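PDB 6WTE: B12-binding domain-containing protein from Kitasatospora setae, which binds cobalamin and a [4Fe-4S] cluster and probably transfers methyl groups from S-adenosylmethionine by a non-radical route, despite its radical SAM fold. Local coordinates for residues 330-336 / 374-380. Numbering follows the deposited sequence.
Sequences VNVGSDH and TMVEALF
With CG of Asn331 trans to its backbone N (chi1 -163°) and the Glu377 chain bent at chi2 (-102°), the two side chains cross at a slant on one side of two parallel strands, amide and carboxylate planes nearly parallel, 13° apart. Asn331 ND2 gives a weak hydrogen bond to Glu377 OE2 (3.3 Å). Asn331 OD1 lies 3.2 Å from Glu377 CG and, acceptor against acceptor, 3.0 Å from Met375 O; Met375 CG runs alongside the amide. Replacing Asn331 by alanine is likely to leave Glu377 OE2 without this donor and to open a gap beside Met375 CG. On the other face, beta-branched Val332 and Val376 suit a strand: Val332 CG1 meets Val376 CG2 at 3.7 Å, covered by helix 357-369.

The backbone ladder is regular until Val332 O receives Glu377 N. There Gly333, the centre of an inverse gamma turn, opens a beta bulge, and Asp335 N bonds Glu377 O (2.8 Å) one residue out of step. Leu379 N then donates to a lone pair of Asp335 O. Beyond it, NE2 of His336, held by Glu385, lies at the edge of the Phe380 ring.

These neighbouring strands belong to the radical SAM barrel core. Past the bulge the Asp335 side chain lies about 5 Å from the iron-sulfur cluster; its salt bridge to Lys346 probably offsets much of its charge.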
ATOM      1  N   VAL A 330     -10.712 -11.943  -7.652  1.00 11.17           N
ATOM      2  CA  VAL A 330     -10.790 -11.550  -6.249  1.00 13.33           C
ATOM      3  C   VAL A 330      -9.534 -12.048  -5.551  1.00 12.04           C
ATOM      4  O   VAL A 330      -9.188 -13.231  -5.646  1.00 13.82           O
ATOM      5  CB  VAL A 330     -12.051 -12.114  -5.561  1.00 10.48           C
ATOM      6  CG1 VAL A 330     -12.019 -11.833  -4.052  1.00 11.58           C
ATOM      7  CG2 VAL A 330     -13.308 -11.527  -6.191  1.00 11.03           C
ATOM      8  N   ASN A 331      -8.856 -11.141  -4.864  1.00 13.52           N
ATOM      9  CA  ASN A 331      -7.727 -11.456  -4.003  1.00 14.36           C
ATOM     10  C   ASN A 331      -8.218 -11.333  -2.567  1.00 12.97           C
ATOM     11  O   ASN A 331      -8.797 -10.306  -2.200  1.00 15.33           O
ATOM     12  CB  ASN A 331      -6.563 -10.494  -4.279  1.00 12.41           C
ATOM     13  CG  ASN A 331      -5.238 -10.993  -3.729  1.00 21.19           C
ATOM     14  OD1 ASN A 331      -5.195 -11.840  -2.840  1.00 22.44           O
ATOM     15  ND2 ASN A 331      -4.148 -10.462  -4.260  1.00 26.61           N
ATOM     16  N   VAL A 332      -8.039 -12.387  -1.769  1.00 14.47           N
ATOM     17  CA  VAL A 332      -8.573 -12.423  -0.410  1.00 13.39           C
ATOM     18  C   VAL A 332      -7.437 -12.604   0.593  1.00 15.14           C
ATOM     19  O   VAL A 332      -6.608 -13.515   0.456  1.00 12.56           O
ATOM     20  CB  VAL A 332      -9.641 -13.520  -0.234  1.00 11.52           C
ATOM     21  CG1 VAL A 332      -9.087 -14.893  -0.583  1.00 12.63           C
ATOM     22  CG2 VAL A 332     -10.154 -13.490   1.207  1.00 12.00           C
ATOM     23  N   GLY A 333      -7.405 -11.734   1.603  1.00 15.44           N
ATOM     24  CA  GLY A 333      -6.443 -11.839   2.690  1.00 13.63           C
ATOM     25  C   GLY A 333      -6.912 -12.770   3.793  1.00 15.91           C
ATOM     26  O   GLY A 333      -7.167 -12.343   4.924  1.00 13.31           O
ATOM     27  N   SER A 334      -7.045 -14.054   3.464  1.00 11.50           N
ATOM     28  CA  SER A 334      -7.460 -15.035   4.463  1.00 11.06           C
ATOM     29  C   SER A 334      -6.413 -15.171   5.564  1.00 14.05           C
ATOM     30  O   SER A 334      -6.756 -15.345   6.739  1.00 13.82           O
ATOM     31  CB  SER A 334      -7.721 -16.380   3.787  1.00 13.20           C
ATOM     32  OG  SER A 334      -8.618 -16.234   2.695  1.00 13.64           O
ATOM     33  N   ASP A 335      -5.135 -15.144   5.182  1.00 13.19           N
ATOM     34  CA  ASP A 335      -3.970 -14.974   6.050  1.00 13.97           C
ATOM     35  C   ASP A 335      -3.612 -16.214   6.868  1.00 13.65           C
ATOM     36  O   ASP A 335      -2.432 -16.577   6.925  1.00 14.03           O
ATOM     37  CB  ASP A 335      -4.160 -13.746   6.949  1.00 14.10           C
ATOM     38  CG  ASP A 335      -3.987 -12.448   6.179  1.00 17.88           C
ATOM     39  OD1 ASP A 335      -3.289 -12.475   5.139  1.00 22.90           O
ATOM     40  OD2 ASP A 335      -4.551 -11.413   6.590  1.00 17.65           O
ATOM     41  N   HIS A 336      -4.587 -16.887   7.476  1.00 12.78           N
ATOM     42  CA  HIS A 336      -4.308 -18.139   8.178  1.00 12.06           C
ATOM     43  C   HIS A 336      -5.610 -18.905   8.371  1.00 12.36           C
ATOM     44  O   HIS A 336      -6.685 -18.460   7.965  1.00 15.28           O
ATOM     45  CB  HIS A 336      -3.621 -17.898   9.528  1.00 13.45           C
ATOM     46  CG  HIS A 336      -2.608 -18.945   9.878  1.00 13.84           C
ATOM     47  ND1 HIS A 336      -2.955 -20.190  10.356  1.00 13.02           N
ATOM     48  CD2 HIS A 336      -1.259 -18.942   9.789  1.00 13.12           C
ATOM     49  CE1 HIS A 336      -1.862 -20.902  10.556  1.00 17.42           C
ATOM     50  NE2 HIS A 336      -0.818 -20.169  10.220  1.00 12.26           N
ATOM     51  N   THR A 374      -9.388 -16.391  -8.445  1.00 12.55           N
ATOM     52  CA  THR A 374      -9.168 -16.180  -7.020  1.00 11.29           C
ATOM     53  C   THR A 374      -7.691 -16.275  -6.679  1.00 11.86           C
ATOM     54  O   THR A 374      -6.995 -17.186  -7.140  1.00 11.25           O
ATOM     55  CB  THR A 374      -9.929 -17.212  -6.187  1.00 14.02           C
ATOM     56  OG1 THR A 374      -9.660 -18.520  -6.706  1.00 14.15           O
ATOM     57  CG2 THR A 374     -11.423 -16.949  -6.242  1.00 12.97           C
ATOM     58  N   MET A 375      -7.224 -15.350  -5.845  1.00 12.91           N
ATOM     59  CA  MET A 375      -5.913 -15.459  -5.226  1.00 12.34           C
ATOM     60  C   MET A 375      -6.085 -15.421  -3.716  1.00 13.95           C
ATOM     61  O   MET A 375      -6.581 -14.429  -3.171  1.00 14.38           O
ATOM     62  CB  MET A 375      -4.980 -14.342  -5.677  1.00 14.60           C
ATOM     63  CG  MET A 375      -3.662 -14.413  -4.964  1.00 18.14           C
ATOM     64  SD  MET A 375      -2.358 -13.699  -5.939  1.00 17.83           S
ATOM     65  CE  MET A 375      -0.987 -13.862  -4.794  1.00 21.62           C
ATOM     66  N   VAL A 376      -5.680 -16.497  -3.045  1.00 11.47           N
ATOM     67  CA  VAL A 376      -5.771 -16.602  -1.590  1.00 13.02           C
ATOM     68  C   VAL A 376      -4.385 -16.394  -0.998  1.00 11.90           C
ATOM     69  O   VAL A 376      -3.423 -17.062  -1.402  1.00 14.72           O
ATOM     70  CB  VAL A 376      -6.352 -17.961  -1.167  1.00 10.94           C
ATOM     71  CG1 VAL A 376      -6.384 -18.083   0.357  1.00 14.37           C
ATOM     72  CG2 VAL A 376      -7.744 -18.139  -1.744  1.00 15.45           C
ATOM     73  N   GLU A 377      -4.287 -15.498  -0.014  1.00 12.50           N
ATOM     74  CA  GLU A 377      -3.018 -15.115   0.588  1.00 12.19           C
ATOM     75  C   GLU A 377      -2.909 -15.659   2.007  1.00 14.02           C
ATOM     76  O   GLU A 377      -3.881 -15.638   2.765  1.00 14.22           O
ATOM     77  CB  GLU A 377      -2.864 -13.594   0.619  1.00 18.03           C
ATOM     78  CG  GLU A 377      -3.073 -12.937  -0.725  1.00 18.90           C
ATOM     79  CD  GLU A 377      -1.775 -12.562  -1.396  1.00 29.85           C
ATOM     80  OE1 GLU A 377      -0.737 -13.202  -1.102  1.00 28.03           O
ATOM     81  OE2 GLU A 377      -1.795 -11.625  -2.220  1.00 30.96           O
ATOM     82  N   ALA A 378      -1.724 -16.163   2.347  1.00 12.18           N
ATOM     83  CA  ALA A 378      -1.393 -16.591   3.698  1.00 15.12           C
ATOM     84  C   ALA A 378      -0.147 -15.860   4.182  1.00 13.02           C
ATOM     85  O   ALA A 378       0.749 -15.539   3.397  1.00 13.01           O
ATOM     86  CB  ALA A 378      -1.156 -18.103   3.758  1.00 15.44           C
ATOM     87  N   LEU A 379      -0.096 -15.588   5.485  1.00 12.31           N
ATOM     88  CA  LEU A 379       1.071 -14.967   6.107  1.00 11.86           C
ATOM     89  C   LEU A 379       1.529 -15.852   7.254  1.00 12.27           C
ATOM     90  O   LEU A 379       0.746 -16.148   8.160  1.00 13.03           O
ATOM     91  CB  LEU A 379       0.755 -13.553   6.603  1.00 12.44           C
ATOM     92  CG  LEU A 379       1.864 -12.879   7.414  1.00 15.98           C
ATOM     93  CD1 LEU A 379       3.172 -12.790   6.631  1.00 13.19           C
ATOM     94  CD2 LEU A 379       1.409 -11.498   7.878  1.00 15.66           C
ATOM     95  N   PHE A 380       2.785 -16.288   7.207  1.00 11.96           N
ATOM     96  CA  PHE A 380       3.332 -17.186   8.211  1.00 11.93           C
ATOM     97  C   PHE A 380       4.362 -16.465   9.066  1.00 12.48           C
ATOM     98  O   PHE A 380       5.091 -15.599   8.584  1.00 14.14           O
ATOM     99  CB  PHE A 380       3.976 -18.412   7.559  1.00 12.30           C
ATOM    100  CG  PHE A 380       2.995 -19.298   6.852  1.00 13.12           C
ATOM    101  CD1 PHE A 380       1.787 -19.629   7.452  1.00 14.82           C
ATOM    102  CD2 PHE A 380       3.267 -19.786   5.582  1.00 16.75           C
ATOM    103  CE1 PHE A 380       0.876 -20.441   6.804  1.00 14.85           C
ATOM    104  CE2 PHE A 380       2.363 -20.603   4.930  1.00 16.53           C
ATOM    105  CZ  PHE A 380       1.164 -20.926   5.537  1.00 16.82           C
TER